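Local coordinates for protein chitinase (Paenibacillus sp. FPU-7, PDB 5GZT) that probably hydrolyses the beta-1,4 linkages between N-acetylglucosamine units inside chitin chains, as an endo-acting family 18 glycoside hydrolase, at residues G1019-R1024 with E1094-K1099; G1048-N1053 with K1057-K1062. All coordinates share one frame; numbering follows the deposited sequence.

Overall arrangement
Both contacts belong to the second family 18 glycoside hydrolase region of the chain, and their centres lie about 14 Å apart. Contact 1 is core: every residue that touches is buried, and it joins strand 1015-1020 of the TIM barrel to helix 1093-1106 through aliphatic and aromatic carbon. Contact 2 is more superficial and closes on itself, since both its segments share the short helix 1052-1058; there a helical backbone bond and an aromatic pair do the work, with Lys1057 at the margin. The two are stitched together by backbone bonds, Ala1023 N to Pro1050 O and Phe1021 O to Tyr1052 N, so the chain leaving the barrel strand runs beside the start of that helix.

Contact 1. Residues G1019-R1024 with E1094-K1099; sequences GAFYAR and ESLKYK
Gly1019, near the end of barrel strand 1015-1020, packs against Leu1096 of helix 1093-1106, with Gly1019 CA 3.8 Å from Leu1096 CD2. Glycine suits this place because a beta carbon would point at the helix and collide with that methyl. The same CA lies 4.0 Å from Lys1099 NZ, whose extended chain, chi2 to chi4 all near 180°, carries the ammonium group in to the strand. There it forms a salt bridge with Asp1091 and hydrogen bonds with the carbonyls of Gly1018 and Ala984, which probably offsets the cost of burying the charge.

Two residues on, Phe1021 has left the strand. Its CG lies anti to the carbonyl carbon (chi1 -73°), and the ring reaches back to the helix, where CE1 meets Leu1096 CD1 at 3.9 Å, the two side chains crossing at about a right angle. Leucine's fork thus serves two partners, one methyl on the glycine and the other on the phenylalanine. The ring also stacks with Phe1113, and Leu1124 of helix 1123-1133 touches both Phe1021 and Leu1096.

No hydrogen bond spans the two segments: Gly1019 and Phe1021 meet Leu1096 by apolar packing, while the lysine's charge is met by groups outside both segments.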
loop_
_atom_site.group_PDB
_atom_site.type_symbol
_atom_site.label_atom_id
_atom_site.label_comp_id
_atom_site.label_asym_id
_atom_site.label_seq_id
_atom_site.Cartn_x
_atom_site.Cartn_y
_atom_site.Cartn_z
ATOM N N GLY B 1019 -31.652 4.612 24.044
ATOM C CA GLY B 1019 -31.290 3.426 24.829
ATOM C C GLY B 1019 -32.389 2.338 24.751
ATOM O O GLY B 1019 -33.629 2.648 24.675
ATOM N N ALA B 1020 -31.956 1.062 24.822
ATOM C CA ALA B 1020 -32.878 -0.085 24.732
ATOM C C ALA B 1020 -32.812 -0.829 26.059
ATOM O O ALA B 1020 -31.720 -1.264 26.482
ATOM C CB ALA B 1020 -32.423 -1.008 23.652
ATOM N N PHE B 1021 -33.961 -1.070 26.668
ATOM C CA PHE B 1021 -34.016 -1.829 27.927
ATOM C C PHE B 1021 -34.270 -3.346 27.679
ATOM O O PHE B 1021 -34.904 -4.027 28.489
ATOM C CB PHE B 1021 -35.083 -1.273 28.827
ATOM C CG PHE B 1021 -34.759 0.062 29.462
ATOM C CD1 PHE B 1021 -33.650 0.848 29.100
ATOM C CD2 PHE B 1021 -35.611 0.558 30.423
ATOM C CE1 PHE B 1021 -33.455 2.088 29.692
ATOM C CE2 PHE B 1021 -35.378 1.783 31.040
ATOM C CZ PHE B 1021 -34.289 2.532 30.677
ATOM N N TYR B 1022 -33.831 -3.838 26.543
ATOM C CA TYR B 1022 -33.978 -5.242 26.193
ATOM C C TYR B 1022 -32.746 -5.631 25.432
ATOM O O TYR B 1022 -32.054 -4.768 24.830
ATOM C CB TYR B 1022 -35.230 -5.535 25.329
ATOM C CG TYR B 1022 -35.267 -4.794 23.992
ATOM C CD1 TYR B 1022 -35.796 -3.469 23.893
ATOM C CD2 TYR B 1022 -34.787 -5.374 22.844
ATOM C CE1 TYR B 1022 -35.816 -2.770 22.684
ATOM C CE2 TYR B 1022 -34.804 -4.676 21.628
ATOM C CZ TYR B 1022 -35.316 -3.376 21.560
ATOM O OH TYR B 1022 -35.308 -2.755 20.334
ATOM N N ALA B 1023 -32.549 -6.949 25.334
ATOM C CA ALA B 1023 -31.418 -7.525 24.614
ATOM C C ALA B 1023 -31.747 -8.193 23.323
ATOM O O ALA B 1023 -32.887 -8.501 23.014
ATOM C CB ALA B 1023 -30.733 -8.531 25.515
ATOM N N ARG B 1024 -30.704 -8.441 22.559
ATOM C CA ARG B 1024 -30.737 -9.383 21.424
ATOM C C ARG B 1024 -29.558 -10.313 21.592
ATOM O O ARG B 1024 -28.741 -10.118 22.475
ATOM C CB ARG B 1024 -30.698 -8.668 20.083
ATOM C CG ARG B 1024 -31.984 -7.875 19.814
ATOM C CD ARG B 1024 -31.937 -7.184 18.451
ATOM N NE ARG B 1024 -33.157 -6.411 18.272
ATOM C CZ ARG B 1024 -34.363 -6.930 17.988
ATOM N NH1 ARG B 1024 -34.534 -8.223 17.716
ATOM N NH2 ARG B 1024 -35.416 -6.132 17.929
ATOM N N GLU B 1094 -23.866 1.140 32.619
ATOM C CA GLU B 1094 -22.645 1.763 32.185
ATOM C C GLU B 1094 -22.831 2.293 30.758
ATOM O O GLU B 1094 -22.412 3.414 30.415
ATOM C CB GLU B 1094 -21.459 0.737 32.191
ATOM C CG GLU B 1094 -20.144 1.432 32.569
ATOM C CD GLU B 1094 -18.871 0.605 32.404
ATOM O OE1 GLU B 1094 -18.959 -0.634 32.277
ATOM O OE2 GLU B 1094 -17.777 1.228 32.297
ATOM N N SER B 1095 -23.357 1.471 29.874
ATOM C CA SER B 1095 -23.519 1.934 28.506
ATOM C C SER B 1095 -24.517 3.108 28.432
ATOM O O SER B 1095 -24.311 4.020 27.654
ATOM C CB SER B 1095 -23.891 0.841 27.553
ATOM O OG SER B 1095 -25.189 0.345 27.803
ATOM N N LEU B 1096 -25.521 3.140 29.304
ATOM C CA LEU B 1096 -26.495 4.231 29.250
ATOM C C LEU B 1096 -25.895 5.504 29.789
ATOM O O LEU B 1096 -26.180 6.593 29.287
ATOM C CB LEU B 1096 -27.789 3.886 30.002
ATOM C CG LEU B 1096 -28.536 2.784 29.292
ATOM C CD1 LEU B 1096 -29.639 2.231 30.203
ATOM C CD2 LEU B 1096 -29.186 3.253 28.020
ATOM N N LYS B 1097 -24.997 5.381 30.768
ATOM C CA LYS B 1097 -24.222 6.532 31.210
ATOM C C LYS B 1097 -23.466 7.096 30.062
ATOM O O LYS B 1097 -23.468 8.349 29.871
ATOM C CB LYS B 1097 -23.262 6.194 32.329
ATOM C CG LYS B 1097 -22.312 7.307 32.699
ATOM C CD LYS B 1097 -21.645 7.021 34.028
ATOM C CE LYS B 1097 -20.162 6.853 33.896
ATOM N NZ LYS B 1097 -19.859 5.553 33.239
ATOM N N TYR B 1098 -22.782 6.247 29.306
ATOM C CA TYR B 1098 -22.008 6.777 28.201
ATOM C C TYR B 1098 -22.917 7.416 27.059
ATOM O O TYR B 1098 -22.459 8.296 26.372
ATOM C CB TYR B 1098 -21.126 5.706 27.622
ATOM C CG TYR B 1098 -19.816 5.490 28.407
ATOM C CD1 TYR B 1098 -18.735 6.264 28.163
ATOM C CD2 TYR B 1098 -19.682 4.458 29.319
ATOM C CE1 TYR B 1098 -17.544 6.077 28.870
ATOM C CE2 TYR B 1098 -18.510 4.260 30.066
ATOM C CZ TYR B 1098 -17.435 5.055 29.804
ATOM O OH TYR B 1098 -16.266 4.890 30.442
ATOM N N LYS B 1099 -24.122 6.865 26.822
ATOM C CA LYS B 1099 -25.115 7.463 25.849
ATOM C C LYS B 1099 -25.487 8.848 26.304
ATOM O O LYS B 1099 -25.510 9.770 25.508
ATOM C CB LYS B 1099 -26.339 6.586 25.733
ATOM C CG LYS B 1099 -25.983 5.356 24.886
ATOM C CD LYS B 1099 -27.153 4.435 24.605
ATOM C CE LYS B 1099 -26.674 3.375 23.610
ATOM N NZ LYS B 1099 -27.743 2.441 23.194
#

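Contact 2. Residues G1048-N1053 with K1057-K1062; sequences GTPTYN and KDYFDK
Tyr1052 and Phe1060 form an offset edge-to-face pair across the short helix 1052-1058 and the type II beta turn, Tyr1059 to Lys1062, that follows it. The edge of Phe1060 is directed at the face of Tyr1052, with ring centroids 5.6 Å apart and planes at 69°. Tyrosine CG is anti to the backbone N (chi1 -171°), which swings the ring round until CE1 lies 3.7 Å from Phe1060 CE2. An alanine here would remove the ring, and Phe1060 would probably lose the face its edge rests on and be freer to turn. Equally firm is the helical bond from Lys1057 N to Asn1053 O, 3.1 Å long and nearly straight at 165°; the Asn1053 side-chain amide is held by the backbone of Ile1120 and Ser1117. Pro1050, just ahead of the helix, packs less closely, its CB 4.3 Å from Tyr1059 CE1; Thr1051 is the N-cap, its OG1 accepting from Asp1054 N.

Toward solvent the contact is looser. Exposed Lys1057 suits this rim, its long chain carrying the charge outward: NZ makes a salt bridge with the adjacent Asp1058 OD2 (3.5 Å), which lies within one segment and does not join the two. Nearer the backbone, Lys1057 CG lies 3.5 Å from Asn1053 O.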
loop_
_atom_site.group_PDB
_atom_site.type_symbol
_atom_site.label_atom_id
_atom_site.label_comp_id
_atom_site.label_asym_id
_atom_site.label_seq_id
_atom_site.Cartn_x
_atom_site.Cartn_y
_atom_site.Cartn_z
ATOM N N GLY B 1048 -34.293 -14.455 21.328
ATOM C CA GLY B 1048 -35.252 -13.410 20.912
ATOM C C GLY B 1048 -34.835 -12.077 21.557
ATOM O O GLY B 1048 -33.694 -11.610 21.349
ATOM N N THR B 1049 -35.740 -11.522 22.366
ATOM C CA THR B 1049 -35.565 -10.211 22.936
ATOM C C THR B 1049 -35.978 -10.204 24.373
ATOM O O THR B 1049 -36.877 -9.458 24.718
ATOM C CB THR B 1049 -36.339 -9.077 22.191
ATOM O OG1 THR B 1049 -37.734 -9.382 22.140
ATOM C CG2 THR B 1049 -35.782 -8.814 20.728
ATOM N N PRO B 1050 -35.235 -10.918 25.243
ATOM C CA PRO B 1050 -35.365 -10.688 26.689
ATOM C C PRO B 1050 -35.194 -9.245 27.175
ATOM O O PRO B 1050 -34.305 -8.500 26.770
ATOM C CB PRO B 1050 -34.228 -11.519 27.303
ATOM C CG PRO B 1050 -33.276 -11.740 26.207
ATOM C CD PRO B 1050 -34.035 -11.683 24.917
ATOM N N THR B 1051 -35.998 -8.885 28.121
ATOM C CA THR B 1051 -35.927 -7.575 28.657
ATOM C C THR B 1051 -34.852 -7.548 29.708
ATOM O O THR B 1051 -34.376 -8.628 30.160
ATOM C CB THR B 1051 -37.230 -7.267 29.357
ATOM O OG1 THR B 1051 -37.461 -8.222 30.391
ATOM C CG2 THR B 1051 -38.388 -7.346 28.375
ATOM N N TYR B 1052 -34.460 -6.358 30.141
ATOM C CA TYR B 1052 -33.527 -6.276 31.248
ATOM C C TYR B 1052 -34.060 -7.102 32.459
ATOM O O TYR B 1052 -33.283 -7.814 33.120
ATOM C CB TYR B 1052 -33.227 -4.860 31.654
ATOM C CG TYR B 1052 -32.099 -4.728 32.669
ATOM C CD1 TYR B 1052 -30.766 -4.841 32.260
ATOM C CD2 TYR B 1052 -32.376 -4.460 34.033
ATOM C CE1 TYR B 1052 -29.718 -4.705 33.180
ATOM C CE2 TYR B 1052 -31.341 -4.313 34.954
ATOM C CZ TYR B 1052 -30.014 -4.436 34.518
ATOM O OH TYR B 1052 -28.978 -4.270 35.396
ATOM N N ASN B 1053 -35.358 -7.063 32.724
ATOM C CA ASN B 1053 -35.885 -7.876 33.829
ATOM C C ASN B 1053 -35.615 -9.396 33.611
ATOM O O ASN B 1053 -35.374 -10.134 34.543
ATOM C CB ASN B 1053 -37.395 -7.788 33.892
ATOM C CG ASN B 1053 -37.916 -6.416 34.114
ATOM O OD1 ASN B 1053 -37.507 -5.662 35.033
ATOM N ND2 ASN B 1053 -38.924 -6.095 33.320
ATOM N N LYS B 1057 -33.436 -11.895 36.174
ATOM C CA LYS B 1057 -33.827 -13.135 36.854
ATOM C C LYS B 1057 -33.277 -14.440 36.211
ATOM O O LYS B 1057 -33.134 -15.433 36.906
ATOM C CB LYS B 1057 -35.333 -13.166 37.113
ATOM C CG LYS B 1057 -36.212 -13.222 35.887
ATOM C CD LYS B 1057 -37.690 -13.113 36.300
ATOM C CE LYS B 1057 -38.638 -12.970 35.098
ATOM N NZ LYS B 1057 -38.282 -13.794 33.884
ATOM N N ASP B 1058 -32.923 -14.420 34.926
ATOM C CA ASP B 1058 -32.604 -15.640 34.178
ATOM C C ASP B 1058 -31.195 -15.714 33.577
ATOM O O ASP B 1058 -30.888 -16.745 32.991
ATOM C CB ASP B 1058 -33.546 -15.814 32.959
ATOM C CG ASP B 1058 -35.022 -15.986 33.326
ATOM O OD1 ASP B 1058 -35.362 -16.234 34.488
ATOM O OD2 ASP B 1058 -35.861 -15.877 32.402
ATOM N N TYR B 1059 -30.394 -14.642 33.583
ATOM C CA TYR B 1059 -29.107 -14.654 32.826
ATOM C C TYR B 1059 -27.914 -14.268 33.672
ATOM O O TYR B 1059 -26.896 -14.983 33.756
ATOM C CB TYR B 1059 -29.156 -13.694 31.635
ATOM C CG TYR B 1059 -29.964 -14.172 30.482
ATOM C CD1 TYR B 1059 -31.349 -14.152 30.529
ATOM C CD2 TYR B 1059 -29.344 -14.626 29.338
ATOM C CE1 TYR B 1059 -32.096 -14.600 29.445
ATOM C CE2 TYR B 1059 -30.084 -15.100 28.264
ATOM C CZ TYR B 1059 -31.446 -15.061 28.326
ATOM O OH TYR B 1059 -32.140 -15.511 27.234
ATOM N N PHE B 1060 -28.047 -13.136 34.334
ATOM C CA PHE B 1060 -27.002 -12.679 35.223
ATOM C C PHE B 1060 -26.673 -13.752 36.291
ATOM O O PHE B 1060 -27.570 -14.217 37.043
ATOM C CB PHE B 1060 -27.359 -11.330 35.888
ATOM C CG PHE B 1060 -27.479 -10.126 34.914
ATOM C CD1 PHE B 1060 -26.842 -10.102 33.634
ATOM C CD2 PHE B 1060 -28.238 -9.002 35.301
ATOM C CE1 PHE B 1060 -26.987 -8.990 32.790
ATOM C CE2 PHE B 1060 -28.370 -7.896 34.463
ATOM C CZ PHE B 1060 -27.748 -7.893 33.213
ATOM N N ASP B 1061 -25.385 -14.121 36.328
ATOM C CA ASP B 1061 -24.839 -15.128 37.270
ATOM C C ASP B 1061 -25.521 -16.498 37.157
ATOM O O ASP B 1061 -25.775 -17.154 38.149
ATOM C CB ASP B 1061 -24.935 -14.635 38.705
ATOM C CG ASP B 1061 -24.390 -13.262 38.881
ATOM O OD1 ASP B 1061 -23.260 -13.015 38.417
ATOM O OD2 ASP B 1061 -25.091 -12.423 39.482
ATOM N N LYS B 1062 -25.852 -16.877 35.930
ATOM C CA LYS B 1062 -26.445 -18.158 35.614
ATOM C C LYS B 1062 -25.606 -18.718 34.531
ATOM O O LYS B 1062 -26.109 -19.186 33.525
ATOM C CB LYS B 1062 -27.863 -18.021 35.099
ATOM C CG LYS B 1062 -28.909 -18.550 36.020
ATOM C CD LYS B 1062 -29.124 -17.663 37.225
ATOM C CE LYS B 1062 -30.601 -17.801 37.576
ATOM N NZ LYS B 1062 -30.916 -16.962 38.755
#